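Local coordinates for FdhC (Acinetobacter nosocomialis, PDB 5KTC), which probably transfers a 3-hydroxybutanoyl group from coenzyme A to the amino group of a dTDP-linked 3-amino-3,6-dideoxy-D-galactose, as a sugar N-acyltransferase of the GNAT superfamily, at residues 80-94 against 115-129. Residues are numbered along the deposited sequence; the frame is centred on the assembly and turned at random.
Sequences VRLYDFHENPKSFCW and VYEAGFSTLGFEQSH. With FUH ([[(2~{R},3~{S},5~{R})-5-[5-methyl-2,4-bis(oxidanylidene)pyrimidin-1-yl]-3-oxidanyl-oxolan-2-yl]methoxy-oxidanyl-phosphoryl] [(2~{R},3~{R},4~{S},5~{R},6~{R})-6-methyl-3,5-bis(oxidanyl)-4-[[(3~{R})-3-oxidanylbutanoyl]amino]oxan-2-yl] hydrogen phosphate), chain C.
The carbonyl oxygen of Lys90 is gripped by two successive backbone amides where the loop enters strand 127-133: Glu126 N lies 2.8 Å from Lys90 O, tilted from the carbonyl plane, while Gln127 N comes nearly head-on. From this fork the parallel pairing runs on, Phe92 N giving to Gln127 O and His129 N to Phe92 O (2.8 Å), with Trp94 N reaching His129 O only weakly. The two strands and helix 107-122, which connects them and packs on one face, form a beta-alpha-beta crossover. On that face the Phe92 ring is sandwiched, Gly119 CA over one side and Ser128 OG over the other, 3.2 Å from Phe92 CE2; its edge points at the face of Phe120, planes 73° apart. A chi1 of 69°, with CG between the backbone N and the carbonyl carbon, sets the ring between Gly119 and Ser128. Phe92 CB lies over the centre of the Phe125 ring, 3.7 Å from its centroid. Lys90 NZ lies over the opposite face of Phe125 in a cation-pi contact, and Phe125 CZ points into the face of Phe85. Farther along, Val115 CG1 presses on one face of the Trp94 indole, 3.6 Å from Trp94 CG, and FUH C4 lies over the other; Trp94 NE1 donates to Tyr116 OH at 3.0 Å. Arg81 and Tyr83 bind the same product through its phosphate O10 and sugar O5. Val115 and Tyr116 of the one helix thus probably hold the rotation of an indole whose far face receives the product's hydroxybutanoyl methyl, so the indole links the crossover's apolar interior to the product's acyl chain.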
loop_
_atom_site.group_PDB
_atom_site.type_symbol
_atom_site.label_atom_id
_atom_site.label_comp_id
_atom_site.label_asym_id
_atom_site.label_seq_id
_atom_site.Cartn_x
_atom_site.Cartn_y
_atom_site.Cartn_z
ATOM N N VAL A 80 3.665 -2.641 2.025
ATOM C CA VAL A 80 2.918 -2.214 0.834
ATOM C C VAL A 80 3.887 -1.828 -0.234
ATOM O O VAL A 80 5.023 -1.424 0.082
ATOM C CB VAL A 80 1.890 -1.076 1.151
ATOM C CG1 VAL A 80 2.615 0.241 1.455
ATOM C CG2 VAL A 80 0.872 -0.921 0.020
ATOM N N ARG A 81 3.469 -1.956 -1.470
ATOM C CA ARG A 81 4.417 -1.746 -2.630
ATOM C C ARG A 81 3.784 -1.056 -3.803
ATOM O O ARG A 81 2.645 -1.350 -4.150
ATOM C CB ARG A 81 4.927 -3.108 -3.077
ATOM C CG ARG A 81 6.114 -3.145 -4.023
ATOM C CD ARG A 81 6.790 -4.537 -4.047
ATOM N NE ARG A 81 5.870 -5.545 -4.534
ATOM C CZ ARG A 81 5.860 -6.246 -5.687
ATOM N NH1 ARG A 81 6.812 -6.207 -6.615
ATOM N NH2 ARG A 81 4.839 -7.063 -5.873
ATOM N N LEU A 82 4.563 -0.166 -4.442
ATOM C CA LEU A 82 4.297 0.427 -5.720
ATOM C C LEU A 82 5.256 -0.121 -6.745
ATOM O O LEU A 82 6.447 -0.180 -6.506
ATOM C CB LEU A 82 4.481 1.933 -5.726
ATOM C CG LEU A 82 3.435 2.692 -4.922
ATOM C CD1 LEU A 82 3.591 2.441 -3.426
ATOM C CD2 LEU A 82 3.595 4.136 -5.254
ATOM N N TYR A 83 4.724 -0.580 -7.865
ATOM C CA TYR A 83 5.525 -1.375 -8.815
ATOM C C TYR A 83 4.865 -1.337 -10.222
ATOM O O TYR A 83 3.714 -0.880 -10.414
ATOM C CB TYR A 83 5.702 -2.827 -8.225
ATOM C CG TYR A 83 4.434 -3.684 -8.164
ATOM C CD1 TYR A 83 3.469 -3.475 -7.208
ATOM C CD2 TYR A 83 4.216 -4.769 -9.087
ATOM C CE1 TYR A 83 2.330 -4.270 -7.155
ATOM C CE2 TYR A 83 3.096 -5.587 -9.017
ATOM C CZ TYR A 83 2.124 -5.331 -8.072
ATOM O OH TYR A 83 1.007 -6.132 -7.934
ATOM N N ASP A 84 5.628 -1.794 -11.221
ATOM C CA ASP A 84 5.139 -2.046 -12.563
ATOM C C ASP A 84 4.556 -0.803 -13.205
ATOM O O ASP A 84 3.338 -0.692 -13.406
ATOM C CB ASP A 84 4.105 -3.179 -12.525
ATOM C CG ASP A 84 3.766 -3.750 -13.916
ATOM O OD1 ASP A 84 4.503 -3.459 -14.881
ATOM O OD2 ASP A 84 2.789 -4.543 -13.979
ATOM N N PHE A 85 5.458 0.144 -13.445
ATOM C CA PHE A 85 5.153 1.486 -13.944
ATOM C C PHE A 85 5.046 1.543 -15.476
ATOM O O PHE A 85 5.889 0.969 -16.149
ATOM C CB PHE A 85 6.287 2.411 -13.515
ATOM C CG PHE A 85 6.510 2.498 -11.994
ATOM C CD1 PHE A 85 5.572 2.060 -11.080
ATOM C CD2 PHE A 85 7.639 3.067 -11.518
ATOM C CE1 PHE A 85 5.786 2.201 -9.703
ATOM C CE2 PHE A 85 7.887 3.224 -10.158
ATOM C CZ PHE A 85 6.961 2.766 -9.241
ATOM N N HIS A 86 4.059 2.239 -16.014
ATOM C CA HIS A 86 3.839 2.364 -17.479
ATOM C C HIS A 86 3.435 3.798 -17.900
ATOM O O HIS A 86 3.330 4.673 -17.027
ATOM C CB HIS A 86 2.786 1.341 -17.955
ATOM C CG HIS A 86 3.250 -0.059 -17.821
ATOM N ND1 HIS A 86 3.836 -0.743 -18.854
ATOM C CD2 HIS A 86 3.316 -0.878 -16.746
ATOM C CE1 HIS A 86 4.183 -1.954 -18.443
ATOM N NE2 HIS A 86 3.901 -2.047 -17.162
ATOM N N GLU A 87 3.188 4.023 -19.218
ATOM C CA GLU A 87 2.929 5.370 -19.796
ATOM C C GLU A 87 1.688 5.519 -20.700
ATOM O O GLU A 87 1.058 4.525 -21.153
ATOM C CB GLU A 87 4.142 5.806 -20.580
ATOM C CG GLU A 87 5.452 5.423 -19.920
ATOM C CD GLU A 87 6.450 6.529 -19.959
ATOM O OE1 GLU A 87 7.344 6.489 -20.833
ATOM O OE2 GLU A 87 6.322 7.448 -19.111
ATOM N N ASN A 88 1.290 6.774 -20.907
ATOM C CA ASN A 88 0.177 7.079 -21.806
ATOM C C ASN A 88 -1.175 6.366 -21.476
ATOM O O ASN A 88 -1.712 5.675 -22.333
ATOM C CB ASN A 88 0.609 6.756 -23.242
ATOM C CG ASN A 88 1.861 7.485 -23.614
ATOM O OD1 ASN A 88 1.813 8.654 -23.957
ATOM N ND2 ASN A 88 2.996 6.833 -23.449
ATOM N N PRO A 89 -1.754 6.541 -20.286
ATOM C CA PRO A 89 -1.309 7.520 -19.291
ATOM C C PRO A 89 -0.238 6.930 -18.300
ATOM O O PRO A 89 0.087 5.737 -18.311
ATOM C CB PRO A 89 -2.628 7.923 -18.613
ATOM C CG PRO A 89 -3.537 6.694 -18.750
ATOM C CD PRO A 89 -2.989 5.836 -19.863
ATOM N N LYS A 90 0.338 7.807 -17.493
ATOM C CA LYS A 90 1.390 7.400 -16.617
ATOM C C LYS A 90 0.721 6.571 -15.481
ATOM O O LYS A 90 -0.153 7.090 -14.796
ATOM C CB LYS A 90 2.094 8.631 -16.111
ATOM C CG LYS A 90 3.536 8.375 -15.767
ATOM C CD LYS A 90 4.295 9.700 -15.780
ATOM C CE LYS A 90 5.661 9.528 -15.175
ATOM N NZ LYS A 90 5.573 9.140 -13.733
ATOM N N SER A 91 1.072 5.294 -15.350
ATOM C CA SER A 91 0.362 4.411 -14.407
ATOM C C SER A 91 1.292 3.651 -13.505
ATOM O O SER A 91 2.453 3.307 -13.885
ATOM C CB SER A 91 -0.591 3.459 -15.136
ATOM O OG SER A 91 0.153 2.515 -15.843
ATOM N N PHE A 92 0.846 3.428 -12.266
ATOM C CA PHE A 92 1.597 2.573 -11.349
ATOM C C PHE A 92 0.661 1.509 -10.831
ATOM O O PHE A 92 -0.496 1.749 -10.743
ATOM C CB PHE A 92 2.246 3.342 -10.165
ATOM C CG PHE A 92 1.274 3.883 -9.155
ATOM C CD1 PHE A 92 0.595 5.084 -9.370
ATOM C CD2 PHE A 92 1.043 3.212 -7.965
ATOM C CE1 PHE A 92 -0.308 5.576 -8.443
ATOM C CE2 PHE A 92 0.133 3.714 -7.044
ATOM C CZ PHE A 92 -0.515 4.907 -7.270
ATOM N N CYS A 93 1.196 0.328 -10.549
ATOM C CA CYS A 93 0.475 -0.671 -9.768
ATOM C C CYS A 93 0.813 -0.551 -8.258
ATOM O O CYS A 93 1.898 -0.098 -7.879
ATOM C CB CYS A 93 0.801 -2.099 -10.237
ATOM S SG CYS A 93 0.377 -2.350 -12.016
ATOM N N TRP A 94 -0.097 -1.019 -7.417
ATOM C CA TRP A 94 0.227 -1.197 -6.021
ATOM C C TRP A 94 -0.421 -2.464 -5.479
ATOM O O TRP A 94 -1.346 -3.052 -6.077
ATOM C CB TRP A 94 -0.120 0.020 -5.161
ATOM C CG TRP A 94 -1.538 0.279 -4.785
ATOM C CD1 TRP A 94 -2.508 0.848 -5.547
ATOM C CD2 TRP A 94 -2.121 0.056 -3.485
ATOM N NE1 TRP A 94 -3.673 0.975 -4.799
ATOM C CE2 TRP A 94 -3.435 0.545 -3.522
ATOM C CE3 TRP A 94 -1.635 -0.483 -2.287
ATOM C CZ2 TRP A 94 -4.293 0.495 -2.398
ATOM C CZ3 TRP A 94 -2.484 -0.507 -1.155
ATOM C CH2 TRP A 94 -3.793 -0.035 -1.229
ATOM N N VAL A 115 -0.198 5.490 0.065
ATOM C CA VAL A 115 0.182 4.963 -1.299
ATOM C C VAL A 115 -0.171 5.933 -2.394
ATOM O O VAL A 115 0.649 6.189 -3.295
ATOM C CB VAL A 115 -0.417 3.591 -1.610
ATOM C CG1 VAL A 115 -0.377 3.273 -3.124
ATOM C CG2 VAL A 115 0.224 2.530 -0.724
ATOM N N TYR A 116 -1.418 6.413 -2.368
ATOM C CA TYR A 116 -1.847 7.338 -3.394
ATOM C C TYR A 116 -1.116 8.689 -3.314
ATOM O O TYR A 116 -0.868 9.286 -4.352
ATOM C CB TYR A 116 -3.387 7.513 -3.338
ATOM C CG TYR A 116 -4.125 6.237 -3.648
ATOM C CD1 TYR A 116 -3.798 5.467 -4.789
ATOM C CD2 TYR A 116 -5.187 5.791 -2.884
ATOM C CE1 TYR A 116 -4.494 4.341 -5.130
ATOM C CE2 TYR A 116 -5.848 4.622 -3.191
ATOM C CZ TYR A 116 -5.513 3.911 -4.327
ATOM O OH TYR A 116 -6.135 2.741 -4.675
ATOM N N GLU A 117 -0.795 9.168 -2.121
ATOM C CA GLU A 117 0.055 10.379 -1.925
ATOM C C GLU A 117 1.405 10.126 -2.670
ATOM O O GLU A 117 1.891 10.944 -3.458
ATOM C CB GLU A 117 0.226 10.660 -0.385
ATOM C CG GLU A 117 0.410 12.109 0.112
ATOM C CD GLU A 117 0.627 12.264 1.649
ATOM O OE1 GLU A 117 1.780 12.597 1.997
ATOM O OE2 GLU A 117 -0.300 12.088 2.520
ATOM N N ALA A 118 1.992 8.960 -2.419
ATOM C CA ALA A 118 3.301 8.651 -3.009
ATOM C C ALA A 118 3.232 8.606 -4.512
ATOM O O ALA A 118 4.070 9.211 -5.243
ATOM C CB ALA A 118 3.829 7.363 -2.457
ATOM N N GLY A 119 2.229 7.898 -5.015
ATOM C CA GLY A 119 2.129 7.666 -6.435
ATOM C C GLY A 119 1.721 8.881 -7.202
ATOM O O GLY A 119 2.332 9.202 -8.171
ATOM N N PHE A 120 0.691 9.580 -6.749
ATOM C CA PHE A 120 0.136 10.688 -7.521
ATOM C C PHE A 120 0.874 11.988 -7.269
ATOM O O PHE A 120 1.142 12.734 -8.222
ATOM C CB PHE A 120 -1.354 10.873 -7.234
ATOM C CG PHE A 120 -2.198 9.748 -7.673
ATOM C CD1 PHE A 120 -2.194 9.316 -8.984
ATOM C CD2 PHE A 120 -3.053 9.136 -6.789
ATOM C CE1 PHE A 120 -3.027 8.298 -9.375
ATOM C CE2 PHE A 120 -3.881 8.106 -7.190
ATOM C CZ PHE A 120 -3.885 7.679 -8.454
ATOM N N SER A 121 1.212 12.296 -6.011
ATOM C CA SER A 121 1.911 13.551 -5.801
ATOM C C SER A 121 3.477 13.382 -5.715
ATOM O O SER A 121 4.172 14.035 -6.476
ATOM C CB SER A 121 1.242 14.342 -4.712
ATOM O OG SER A 121 1.858 14.009 -3.524
ATOM N N THR A 122 4.022 12.498 -4.890
ATOM C CA THR A 122 5.499 12.349 -4.818
ATOM C C THR A 122 6.059 11.858 -6.169
ATOM O O THR A 122 7.094 12.320 -6.612
ATOM C CB THR A 122 5.991 11.462 -3.660
ATOM O OG1 THR A 122 5.451 11.889 -2.405
ATOM C CG2 THR A 122 7.518 11.454 -3.533
ATOM N N LEU A 123 5.363 10.982 -6.893
ATOM C CA LEU A 123 5.907 10.461 -8.124
ATOM C C LEU A 123 5.253 10.923 -9.390
ATOM O O LEU A 123 5.664 10.494 -10.445
ATOM C CB LEU A 123 5.884 8.908 -8.036
ATOM C CG LEU A 123 6.735 8.296 -6.955
ATOM C CD1 LEU A 123 6.446 6.814 -6.850
ATOM C CD2 LEU A 123 8.197 8.527 -7.170
ATOM N N GLY A 124 4.216 11.746 -9.349
ATOM C CA GLY A 124 3.649 12.257 -10.588
ATOM C C GLY A 124 2.931 11.316 -11.533
ATOM O O GLY A 124 2.854 11.585 -12.709
ATOM N N PHE A 125 2.369 10.197 -11.047
ATOM C CA PHE A 125 1.567 9.328 -11.950
ATOM C C PHE A 125 0.202 9.917 -12.174
ATOM O O PHE A 125 -0.234 10.776 -11.401
ATOM C CB PHE A 125 1.431 7.907 -11.368
ATOM C CG PHE A 125 2.702 7.129 -11.432
ATOM C CD1 PHE A 125 3.023 6.426 -12.561
ATOM C CD2 PHE A 125 3.549 7.091 -10.395
ATOM C CE1 PHE A 125 4.205 5.721 -12.653
ATOM C CE2 PHE A 125 4.718 6.357 -10.436
ATOM C CZ PHE A 125 5.039 5.659 -11.568
ATOM N N GLU A 126 -0.497 9.401 -13.170
ATOM C CA GLU A 126 -1.874 9.771 -13.443
ATOM C C GLU A 126 -2.934 8.761 -13.067
ATOM O O GLU A 126 -4.066 9.140 -12.805
ATOM C CB GLU A 126 -2.036 10.124 -14.930
ATOM C CG GLU A 126 -1.435 11.483 -15.320
ATOM C CD GLU A 126 -2.010 12.679 -14.548
ATOM O OE1 GLU A 126 -1.208 13.411 -13.888
ATOM O OE2 GLU A 126 -3.261 12.889 -14.590
ATOM N N GLN A 127 -2.579 7.476 -13.088
ATOM C CA GLN A 127 -3.523 6.380 -12.812
ATOM C C GLN A 127 -2.871 5.304 -11.960
ATOM O O GLN A 127 -1.681 5.082 -12.095
ATOM C CB GLN A 127 -3.836 5.611 -14.109
ATOM C CG GLN A 127 -4.697 6.230 -15.151
ATOM C CD GLN A 127 -5.520 5.120 -15.876
ATOM O OE1 GLN A 127 -5.031 3.969 -16.209
ATOM N NE2 GLN A 127 -6.796 5.439 -16.080
ATOM N N SER A 128 -3.692 4.565 -11.194
ATOM C CA SER A 128 -3.170 3.460 -10.413
ATOM C C SER A 128 -3.928 2.241 -10.887
ATOM O O SER A 128 -5.089 2.351 -11.150
ATOM C CB SER A 128 -3.387 3.668 -8.936
ATOM O OG SER A 128 -2.678 2.656 -8.276
ATOM N N HIS A 129 -3.229 1.123 -11.053
ATOM C CA HIS A 129 -3.875 -0.159 -11.386
ATOM C C HIS A 129 -3.593 -1.142 -10.269
ATOM O O HIS A 129 -2.522 -1.158 -9.723
ATOM C CB HIS A 129 -3.293 -0.730 -12.682
ATOM C CG HIS A 129 -3.470 0.147 -13.883
ATOM N ND1 HIS A 129 -2.910 -0.186 -15.097
ATOM C CD2 HIS A 129 -4.093 1.351 -14.075
ATOM C CE1 HIS A 129 -3.222 0.747 -15.987
ATOM N NE2 HIS A 129 -3.928 1.688 -15.399
HETATM O O1 FUH C . -2.158 -6.330 -2.761
HETATM C C1 FUH C . -2.775 -6.298 -3.819
HETATM C C2 FUH C . -3.610 -5.134 -4.239
HETATM C C3 FUH C . -4.079 -4.310 -3.069
HETATM O O2 FUH C . -5.359 -4.775 -2.572
HETATM C C4 FUH C . -4.288 -2.874 -3.478
HETATM N N1 FUH C . -2.713 -7.340 -4.742
HETATM C C5 FUH C . -1.682 -8.375 -4.614
HETATM C C6 FUH C . -2.273 -9.783 -4.814
HETATM O O3 FUH C . -2.884 -9.796 -6.033
HETATM C C7 FUH C . -1.231 -10.876 -4.892
HETATM C C8 FUH C . -1.767 -12.243 -5.380
HETATM O O4 FUH C . -0.181 -10.505 -5.802
HETATM C C9 FUH C . -0.593 -8.130 -5.643
HETATM O O5 FUH C . 0.135 -6.922 -5.378
HETATM C C10 FUH C . 0.409 -9.212 -5.580
HETATM O O6 FUH C . 1.000 -9.164 -4.290
HETATM P P1 FUH C . 2.307 -9.960 -3.942
HETATM O O7 FUH C . 2.039 -11.381 -3.611
HETATM O O8 FUH C . 2.873 -9.207 -2.737
HETATM O O9 FUH C . 3.442 -9.710 -5.029
HETATM P P2 FUH C . 3.739 -10.399 -6.443
HETATM O O10 FUH C . 3.891 -9.298 -7.435
HETATM O O11 FUH C . 2.577 -11.341 -6.725
HETATM O O12 FUH C . 5.098 -11.101 -6.089
HETATM C C11 FUH C . 6.024 -11.427 -7.130
HETATM C C12 FUH C . 6.824 -12.625 -6.685
HETATM C C13 FUH C . 5.967 -13.758 -6.084
HETATM O O13 FUH C . 6.504 -15.058 -6.390
HETATM C C14 FUH C . 6.108 -13.596 -4.577
HETATM C C15 FUH C . 7.502 -13.028 -4.473
HETATM O O14 FUH C . 7.749 -12.238 -5.663
HETATM N N2 FUH C . 7.743 -12.059 -3.381
HETATM C C16 FUH C . 7.115 -10.850 -3.362
HETATM C C17 FUH C . 7.407 -9.925 -2.359
HETATM C C18 FUH C . 6.748 -8.563 -2.305
HETATM C C19 FUH C . 8.348 -10.322 -1.359
HETATM O O15 FUH C . 8.687 -9.472 -0.437
HETATM N N3 FUH C . 8.951 -11.518 -1.402
HETATM C C20 FUH C . 8.676 -12.339 -2.421
HETATM O O16 FUH C . 9.254 -13.528 -2.443
#